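Local coordinates for translation initiation factor eIF2B subunit beta (Schizosaccharomyces pombe, PDB 5B04), which acts as a component of the eIF2B complex, which catalyses the exchange of GDP for GTP on the gamma subunit of initiation factor eIF2, at residues 209-215 and 233-239; 278-284 and 311-317; 340-344 and 355-359. One frame throughout, in Å; residues are numbered along the deposited sequence.

How the contacts relate
Contacts 1 and 2 join neighbouring pairs of strands in the parallel part of one mixed sheet. Strand 210-214 of contact 1 lies beside strand 279-282 of contact 2, and their centres are about 10 Å apart. Both contacts are buried, held by regular backbone hydrogen bonds and clothed in aliphatic, often beta-branched, side chains. Contact 3 stands about 26 and 28 Å from them, centre to centre, and touches neither. It too is largely buried, but at the edge of the subunit, where the delta and epsilon chains meet it. There a loop packs on part of strand 354-364 mainly through side chains, without a hydrogen bond between the two segments.

Contact 1: residues 209-215 and 233-239; sequences EIILTQG and FSVIVAE
The ring of F233, whose CB meets E209 O at 3.6 Å, has V235 CG2 at its edge, in the ring plane; L224 and A227 of helix 218-228 pack against the phenylalanine. V235 shares its face of the sheet with I211, T213 and V237. I211 CB touches V235 CG2 at 4.0 Å, and T213 lies side by side with V237, their CG2 methyls 3.8 Å apart. With OG1 turned anti to its own N (chi1 -169°), T213 can spend its hydroxyl on I281 O of the next strand and give its methyl to the valines.

The pairing is that of a beta-alpha-beta unit: strand 210-214, helix 218-228 and strand 234-238, the strands parallel with their axes at 22°. Six backbone hydrogen bonds join the segments, among them T213 N to I236 O at 2.9 Å, nearly straight at 177°. On the other face, the two branches of I236 let it reach two neighbours obliquely: its CD1 meets I210 CG2 at 4.1 Å and its CG2 meets L212 CD1 at 3.9 Å. Beyond them A238 is suitably small where I270 of helix 270-273 comes close, and its methyl takes the aliphatic CG of Q214 at 3.7 Å.

Contact 2: residues 278-284 and 311-317; sequences NKVILGT and TPVVVCS
Two adjacent parallel strands, 279-282 and 313-316, form this part of the central Rossmann-like sheet, their axes 26° apart. V280 is held through both its N-H and its carbonyl: its N donates to P312 O at 2.9 Å, and its O receives V314 N. V314 O then accepts L282 N at 2.8 Å, and L282 O takes C316 N. Proline has no N-H to offer, and between these segments only its carbonyl is called on; P312 CD packs against N278 O at 3.3 Å instead.

V280 and V313 lie side by side on one face, pointing the same way, with their CG1 methyls 4.1 Å apart; V280 CG1 is there because it is trans to the backbone N (chi1 156°). Such beta-branched residues fit an extended chain and fill the sheet face with compact surfaces. I281 occupies the reverse face, where its CG1 approaches V314 CB and its CG2 branch meets C316 SG at 3.9 Å. Near the carboxyl ends, T284 CG2 rests against S317 CB at 3.6 Å.

Helix 218-228 covers the I281 and C316 face with F223. Strand 210-214 flanks 279-282, strand 371-374 flanks 313-316, and L387 of the delta chain packs on K279, P312 and V314.

Contact 3: residues 340-344 and 355-359; sequences DKIMS and EILNP
Segment 340-344 leaves a short 3-10 turn at D340 and K341 and runs on as a loop beside the extended chain of 355-359. The backbones stay well apart, with CA atoms of I342 and N358 6.7 Å from each other and those of M343 and I356 at 7.2 Å, and no hydrogen bond spans the gap.

Side chains bridge it instead. I342 lays its extended CG1-CD1 branch across N358, bringing CD1 to within 3.7 Å of N358 CB and near the carbonyl O of L357, while its CB faces I356 CG2 at 4.3 Å. M343 adds its CB, 4.0 Å from I356 CG1. The branched isoleucines suit a buried seam, each presenting carbons to the other segment. K341 passes its aliphatic CB obliquely by N358 ND2 at 3.4 Å, and its NZ turns back to D340 OD2 in a salt bridge whose hydrogen bond is weak; OD2 also accepts N269 N of the epsilon chain. With CG anti to the backbone N (chi1 177°), N358 holds its amide beside K341 and gives ND2 to S338 O and N243 OD1.

Helix 348-352 lies against M343, strand 336-337 flanks L357 and N358, and a delta-chain strand pairs in parallel with E355 and I356, carrying the sheet across the interface.

Contact 1: residues 209-215 and 233-239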
loop_
_atom_site.group_PDB
_atom_site.type_symbol
_atom_site.label_atom_id
_atom_site.label_comp_id
_atom_site.label_asym_id
_atom_site.label_seq_id
_atom_site.Cartn_x
_atom_site.Cartn_y
_atom_site.Cartn_z
ATOM N N GLU C 209 -0.851 -3.533 15.440
ATOM C CA GLU C 209 -1.007 -3.794 14.013
ATOM C C GLU C 209 -2.418 -4.296 13.734
ATOM O O GLU C 209 -3.102 -4.779 14.637
ATOM C CB GLU C 209 0.025 -4.814 13.520
ATOM C CG GLU C 209 1.406 -4.237 13.248
ATOM C CD GLU C 209 2.290 -5.193 12.464
ATOM O OE1 GLU C 209 2.017 -6.412 12.487
ATOM O OE2 GLU C 209 3.254 -4.726 11.823
ATOM N N ILE C 210 -2.855 -4.174 12.485
ATOM C CA ILE C 210 -4.161 -4.682 12.085
ATOM C C ILE C 210 -4.006 -5.806 11.068
ATOM O O ILE C 210 -3.413 -5.619 10.005
ATOM C CB ILE C 210 -5.049 -3.572 11.496
ATOM C CG1 ILE C 210 -5.427 -2.567 12.584
ATOM C CG2 ILE C 210 -6.302 -4.166 10.871
ATOM C CD1 ILE C 210 -6.414 -1.515 12.127
ATOM N N ILE C 211 -4.543 -6.974 11.404
ATOM C CA ILE C 211 -4.392 -8.156 10.565
ATOM C C ILE C 211 -5.712 -8.588 9.937
ATOM O O ILE C 211 -6.709 -8.775 10.633
ATOM C CB ILE C 211 -3.818 -9.337 11.366
ATOM C CG1 ILE C 211 -2.541 -8.913 12.092
ATOM C CG2 ILE C 211 -3.558 -10.526 10.454
ATOM C CD1 ILE C 211 -1.467 -8.375 11.172
ATOM N N LEU C 212 -5.714 -8.743 8.617
ATOM C CA LEU C 212 -6.887 -9.248 7.918
ATOM C C LEU C 212 -6.747 -10.736 7.636
ATOM O O LEU C 212 -5.745 -11.185 7.078
ATOM C CB LEU C 212 -7.116 -8.493 6.609
ATOM C CG LEU C 212 -8.249 -9.051 5.742
ATOM C CD1 LEU C 212 -9.585 -8.931 6.460
ATOM C CD2 LEU C 212 -8.298 -8.359 4.389
ATOM N N THR C 213 -7.758 -11.500 8.032
ATOM C CA THR C 213 -7.805 -12.921 7.727
ATOM C C THR C 213 -9.202 -13.283 7.245
ATOM O O THR C 213 -10.146 -12.512 7.420
ATOM C CB THR C 213 -7.431 -13.783 8.947
ATOM O OG1 THR C 213 -7.232 -15.140 8.531
ATOM C CG2 THR C 213 -8.527 -13.730 9.999
ATOM N N GLN C 214 -9.332 -14.452 6.630
ATOM C CA GLN C 214 -10.621 -14.889 6.118
ATOM C C GLN C 214 -10.881 -16.352 6.452
ATOM O O GLN C 214 -9.955 -17.162 6.495
ATOM C CB GLN C 214 -10.699 -14.678 4.606
ATOM C CG GLN C 214 -12.107 -14.766 4.050
ATOM C CD GLN C 214 -12.127 -15.034 2.563
ATOM O OE1 GLN C 214 -12.951 -14.483 1.833
ATOM N NE2 GLN C 214 -11.224 -15.893 2.107
ATOM N N GLY C 215 -12.147 -16.680 6.687
ATOM C CA GLY C 215 -12.541 -18.041 6.995
ATOM C C GLY C 215 -11.939 -18.541 8.293
ATOM O O GLY C 215 -11.508 -17.755 9.135
ATOM N N PHE C 233 -3.045 -6.913 19.698
ATOM C CA PHE C 233 -3.238 -6.331 18.377
ATOM C C PHE C 233 -4.683 -6.503 17.923
ATOM O O PHE C 233 -5.551 -6.860 18.719
ATOM C CB PHE C 233 -2.277 -6.964 17.365
ATOM C CG PHE C 233 -2.283 -8.468 17.381
ATOM C CD1 PHE C 233 -1.440 -9.170 18.227
ATOM C CD2 PHE C 233 -3.128 -9.180 16.546
ATOM C CE1 PHE C 233 -1.443 -10.551 18.245
ATOM C CE2 PHE C 233 -3.135 -10.562 16.557
ATOM C CZ PHE C 233 -2.291 -11.249 17.408
ATOM N N SER C 234 -4.937 -6.248 16.645
ATOM C CA SER C 234 -6.288 -6.347 16.106
ATOM C C SER C 234 -6.354 -7.295 14.917
ATOM O O SER C 234 -5.427 -7.362 14.110
ATOM C CB SER C 234 -6.803 -4.964 15.698
ATOM O OG SER C 234 -6.820 -4.078 16.803
ATOM N N VAL C 235 -7.458 -8.027 14.814
ATOM C CA VAL C 235 -7.677 -8.928 13.690
ATOM C C VAL C 235 -9.066 -8.733 13.095
ATOM O O VAL C 235 -10.071 -8.784 13.804
ATOM C CB VAL C 235 -7.507 -10.409 14.101
ATOM C CG1 VAL C 235 -8.049 -11.334 13.018
ATOM C CG2 VAL C 235 -6.046 -10.720 14.386
ATOM N N ILE C 236 -9.115 -8.493 11.789
ATOM C CA ILE C 236 -10.382 -8.443 11.075
ATOM C C ILE C 236 -10.645 -9.795 10.425
ATOM O O ILE C 236 -9.879 -10.242 9.572
ATOM C CB ILE C 236 -10.396 -7.339 10.003
ATOM C CG1 ILE C 236 -10.151 -5.971 10.640
ATOM C CG2 ILE C 236 -11.718 -7.343 9.256
ATOM C CD1 ILE C 236 -10.193 -4.824 9.654
ATOM N N VAL C 237 -11.723 -10.450 10.841
ATOM C CA VAL C 237 -12.068 -11.755 10.296
ATOM C C VAL C 237 -13.194 -11.649 9.279
ATOM O O VAL C 237 -14.342 -11.371 9.630
ATOM C CB VAL C 237 -12.491 -12.744 11.401
ATOM C CG1 VAL C 237 -12.921 -14.071 10.789
ATOM C CG2 VAL C 237 -11.356 -12.952 12.390
ATOM N N ALA C 238 -12.857 -11.861 8.013
ATOM C CA ALA C 238 -13.866 -11.939 6.970
ATOM C C ALA C 238 -14.490 -13.328 6.986
ATOM O O ALA C 238 -13.789 -14.328 6.830
ATOM C CB ALA C 238 -13.262 -11.634 5.609
ATOM N N GLU C 239 -15.800 -13.387 7.199
ATOM C CA GLU C 239 -16.520 -14.654 7.162
ATOM C C GLU C 239 -16.331 -15.307 5.799
ATOM O O GLU C 239 -16.247 -14.621 4.785
ATOM C CB GLU C 239 -18.008 -14.445 7.452
ATOM C CG GLU C 239 -18.678 -13.467 6.505
ATOM C CD GLU C 239 -20.189 -13.536 6.562
ATOM O OE1 GLU C 239 -20.736 -13.804 7.652
ATOM O OE2 GLU C 239 -20.827 -13.323 5.512
#

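Contact 2: residues 278-284 and 311-317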
loop_
_atom_site.group_PDB
_atom_site.type_symbol
_atom_site.label_atom_id
_atom_site.label_comp_id
_atom_site.label_asym_id
_atom_site.label_seq_id
_atom_site.Cartn_x
_atom_site.Cartn_y
_atom_site.Cartn_z
ATOM N N ASN C 278 -2.389 -3.839 7.880
ATOM C CA ASN C 278 -0.949 -4.006 7.729
ATOM C C ASN C 278 -0.586 -5.286 6.987
ATOM O O ASN C 278 0.241 -5.272 6.075
ATOM C CB ASN C 278 -0.266 -3.999 9.098
ATOM C CG ASN C 278 -0.377 -2.661 9.798
ATOM O OD1 ASN C 278 -1.044 -2.538 10.824
ATOM N ND2 ASN C 278 0.283 -1.649 9.248
ATOM N N LYS C 279 -1.203 -6.393 7.387
ATOM C CA LYS C 279 -0.857 -7.700 6.842
ATOM C C LYS C 279 -2.080 -8.579 6.608
ATOM O O LYS C 279 -3.043 -8.542 7.374
ATOM C CB LYS C 279 0.114 -8.425 7.778
ATOM C CG LYS C 279 1.501 -7.809 7.851
ATOM C CD LYS C 279 2.275 -8.333 9.049
ATOM C CE LYS C 279 3.702 -7.813 9.050
ATOM N NZ LYS C 279 3.758 -6.338 8.853
ATOM N N VAL C 280 -2.028 -9.372 5.543
ATOM C CA VAL C 280 -3.027 -10.404 5.301
ATOM C C VAL C 280 -2.452 -11.762 5.679
ATOM O O VAL C 280 -1.388 -12.153 5.195
ATOM C CB VAL C 280 -3.489 -10.428 3.829
ATOM C CG1 VAL C 280 -4.027 -11.802 3.454
ATOM C CG2 VAL C 280 -4.536 -9.360 3.586
ATOM N N ILE C 281 -3.149 -12.474 6.557
ATOM C CA ILE C 281 -2.722 -13.808 6.957
ATOM C C ILE C 281 -3.789 -14.834 6.595
ATOM O O ILE C 281 -4.880 -14.844 7.167
ATOM C CB ILE C 281 -2.420 -13.879 8.462
ATOM C CG1 ILE C 281 -1.232 -12.975 8.800
ATOM C CG2 ILE C 281 -2.128 -15.310 8.878
ATOM C CD1 ILE C 281 -0.820 -13.021 10.255
ATOM N N LEU C 282 -3.466 -15.693 5.635
ATOM C CA LEU C 282 -4.423 -16.668 5.132
ATOM C C LEU C 282 -3.980 -18.101 5.379
ATOM O O LEU C 282 -2.789 -18.412 5.358
ATOM C CB LEU C 282 -4.653 -16.466 3.634
ATOM C CG LEU C 282 -5.380 -15.202 3.184
ATOM C CD1 LEU C 282 -5.627 -15.246 1.686
ATOM C CD2 LEU C 282 -6.686 -15.036 3.943
ATOM N N GLY C 283 -4.954 -18.971 5.615
ATOM C CA GLY C 283 -4.712 -20.398 5.601
ATOM C C GLY C 283 -4.965 -20.881 4.189
ATOM O O GLY C 283 -5.469 -20.129 3.355
ATOM N N THR C 284 -4.611 -22.128 3.908
ATOM C CA THR C 284 -4.844 -22.684 2.585
ATOM C C THR C 284 -5.241 -24.151 2.677
ATOM O O THR C 284 -4.920 -24.832 3.650
ATOM C CB THR C 284 -3.600 -22.541 1.682
ATOM O OG1 THR C 284 -3.917 -22.971 0.353
ATOM C CG2 THR C 284 -2.448 -23.371 2.219
ATOM N N THR C 311 -0.675 -4.330 0.246
ATOM C CA THR C 311 -0.609 -5.002 1.537
ATOM C C THR C 311 -0.067 -6.423 1.381
ATOM O O THR C 311 -0.554 -7.186 0.548
ATOM C CB THR C 311 -1.992 -5.054 2.215
ATOM O OG1 THR C 311 -2.494 -3.722 2.382
ATOM C CG2 THR C 311 -1.900 -5.730 3.577
ATOM N N PRO C 312 0.954 -6.773 2.182
ATOM C CA PRO C 312 1.583 -8.099 2.150
ATOM C C PRO C 312 0.608 -9.241 2.426
ATOM O O PRO C 312 -0.242 -9.133 3.310
ATOM C CB PRO C 312 2.633 -8.014 3.263
ATOM C CG PRO C 312 2.931 -6.565 3.389
ATOM C CD PRO C 312 1.635 -5.865 3.121
ATOM N N VAL C 313 0.740 -10.326 1.668
ATOM C CA VAL C 313 -0.076 -11.516 1.879
ATOM C C VAL C 313 0.775 -12.651 2.438
ATOM O O VAL C 313 1.691 -13.138 1.775
ATOM C CB VAL C 313 -0.752 -11.983 0.575
ATOM C CG1 VAL C 313 -1.402 -13.346 0.766
ATOM C CG2 VAL C 313 -1.773 -10.959 0.110
ATOM N N VAL C 314 0.470 -13.061 3.664
ATOM C CA VAL C 314 1.199 -14.144 4.312
ATOM C C VAL C 314 0.331 -15.394 4.386
ATOM O O VAL C 314 -0.873 -15.310 4.623
ATOM C CB VAL C 314 1.652 -13.750 5.729
ATOM C CG1 VAL C 314 2.766 -14.669 6.202
ATOM C CG2 VAL C 314 2.116 -12.306 5.751
ATOM N N VAL C 315 0.946 -16.553 4.177
ATOM C CA VAL C 315 0.218 -17.816 4.211
ATOM C C VAL C 315 0.826 -18.786 5.217
ATOM O O VAL C 315 2.005 -19.126 5.131
ATOM C CB VAL C 315 0.186 -18.484 2.824
ATOM C CG1 VAL C 315 -0.543 -19.817 2.893
ATOM C CG2 VAL C 315 -0.472 -17.564 1.810
ATOM N N CYS C 316 0.012 -19.225 6.172
ATOM C CA CYS C 316 0.448 -20.198 7.165
ATOM C C CYS C 316 -0.057 -21.591 6.803
ATOM O O CYS C 316 -1.263 -21.837 6.784
ATOM C CB CYS C 316 -0.044 -19.803 8.559
ATOM S SG CYS C 316 0.535 -18.189 9.125
ATOM N N SER C 317 0.870 -22.499 6.517
ATOM C CA SER C 317 0.504 -23.844 6.090
ATOM C C SER C 317 1.602 -24.862 6.363
ATOM O O SER C 317 2.787 -24.563 6.228
ATOM C CB SER C 317 0.164 -23.848 4.599
ATOM O OG SER C 317 -0.180 -25.149 4.158
#

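Contact 3: residues 340-344 and 355-359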
loop_
_atom_site.group_PDB
_atom_site.type_symbol
_atom_site.label_atom_id
_atom_site.label_comp_id
_atom_site.label_asym_id
_atom_site.label_seq_id
_atom_site.Cartn_x
_atom_site.Cartn_y
_atom_site.Cartn_z
ATOM N N ASP C 340 -27.703 -25.187 -2.198
ATOM C CA ASP C 340 -28.348 -25.062 -0.896
ATOM C C ASP C 340 -27.734 -23.977 -0.014
ATOM O O ASP C 340 -28.450 -23.247 0.671
ATOM C CB ASP C 340 -28.288 -26.410 -0.172
ATOM C CG ASP C 340 -28.985 -26.383 1.170
ATOM O OD1 ASP C 340 -30.085 -25.799 1.258
ATOM O OD2 ASP C 340 -28.431 -26.950 2.136
ATOM N N LYS C 341 -26.409 -23.872 -0.041
ATOM C CA LYS C 341 -25.689 -22.948 0.831
ATOM C C LYS C 341 -25.901 -21.484 0.449
ATOM O O LYS C 341 -25.733 -20.588 1.276
ATOM C CB LYS C 341 -24.194 -23.273 0.816
ATOM C CG LYS C 341 -23.866 -24.696 1.242
ATOM C CD LYS C 341 -24.042 -24.876 2.742
ATOM C CE LYS C 341 -23.949 -26.339 3.140
ATOM N NZ LYS C 341 -25.094 -27.130 2.605
ATOM N N ILE C 342 -26.273 -21.245 -0.805
ATOM C CA ILE C 342 -26.443 -19.886 -1.307
ATOM C C ILE C 342 -27.914 -19.512 -1.454
ATOM O O ILE C 342 -28.377 -18.533 -0.868
ATOM C CB ILE C 342 -25.742 -19.704 -2.665
ATOM C CG1 ILE C 342 -24.227 -19.831 -2.502
ATOM C CG2 ILE C 342 -26.094 -18.361 -3.269
ATOM C CD1 ILE C 342 -23.451 -19.524 -3.762
ATOM N N MET C 343 -28.640 -20.295 -2.245
ATOM C CA MET C 343 -30.063 -20.062 -2.462
ATOM C C MET C 343 -30.889 -21.132 -1.758
ATOM O O MET C 343 -30.563 -22.318 -1.816
ATOM C CB MET C 343 -30.383 -20.041 -3.958
ATOM C CG MET C 343 -31.863 -19.901 -4.281
ATOM S SD MET C 343 -32.538 -18.289 -3.840
ATOM C CE MET C 343 -31.694 -17.239 -5.019
ATOM N N SER C 344 -31.955 -20.707 -1.089
ATOM C CA SER C 344 -32.813 -21.634 -0.363
ATOM C C SER C 344 -33.627 -22.492 -1.325
ATOM O O SER C 344 -33.993 -22.045 -2.412
ATOM C CB SER C 344 -33.738 -20.875 0.586
ATOM O OG SER C 344 -34.512 -21.774 1.360
ATOM N N GLU C 355 -29.433 -20.319 -12.726
ATOM C CA GLU C 355 -28.295 -21.183 -12.454
ATOM C C GLU C 355 -27.616 -20.744 -11.161
ATOM O O GLU C 355 -27.080 -19.640 -11.082
ATOM C CB GLU C 355 -27.307 -21.144 -13.622
ATOM C CG GLU C 355 -26.044 -21.960 -13.418
ATOM C CD GLU C 355 -25.184 -22.008 -14.668
ATOM O OE1 GLU C 355 -25.411 -22.901 -15.509
ATOM O OE2 GLU C 355 -24.287 -21.151 -14.811
ATOM N N ILE C 356 -27.650 -21.601 -10.146
ATOM C CA ILE C 356 -27.047 -21.264 -8.860
ATOM C C ILE C 356 -25.763 -22.057 -8.648
ATOM O O ILE C 356 -25.764 -23.286 -8.696
ATOM C CB ILE C 356 -28.009 -21.521 -7.682
ATOM C CG1 ILE C 356 -29.199 -20.556 -7.729
ATOM C CG2 ILE C 356 -27.282 -21.342 -6.364
ATOM C CD1 ILE C 356 -30.358 -21.021 -8.588
ATOM N N LEU C 357 -24.666 -21.342 -8.413
ATOM C CA LEU C 357 -23.349 -21.960 -8.332
ATOM C C LEU C 357 -22.649 -21.662 -7.010
ATOM O O LEU C 357 -22.444 -20.504 -6.653
ATOM C CB LEU C 357 -22.479 -21.486 -9.496
ATOM C CG LEU C 357 -23.088 -21.672 -10.887
ATOM C CD1 LEU C 357 -22.217 -21.019 -11.949
ATOM C CD2 LEU C 357 -23.288 -23.149 -11.185
ATOM N N ASN C 358 -22.278 -22.718 -6.293
ATOM C CA ASN C 358 -21.571 -22.575 -5.025
ATOM C C ASN C 358 -20.240 -23.319 -5.015
ATOM O O ASN C 358 -20.167 -24.467 -4.575
ATOM C CB ASN C 358 -22.444 -23.069 -3.869
ATOM C CG ASN C 358 -21.727 -23.016 -2.531
ATOM O OD1 ASN C 358 -20.896 -22.138 -2.292
ATOM N ND2 ASN C 358 -22.037 -23.965 -1.656
ATOM N N PRO C 359 -19.179 -22.670 -5.512
ATOM C CA PRO C 359 -17.837 -23.245 -5.384
ATOM C C PRO C 359 -17.293 -23.020 -3.979
ATOM O O PRO C 359 -17.504 -21.943 -3.421
ATOM C CB PRO C 359 -17.026 -22.474 -6.426
ATOM C CG PRO C 359 -17.709 -21.152 -6.516
ATOM C CD PRO C 359 -19.176 -21.416 -6.287
#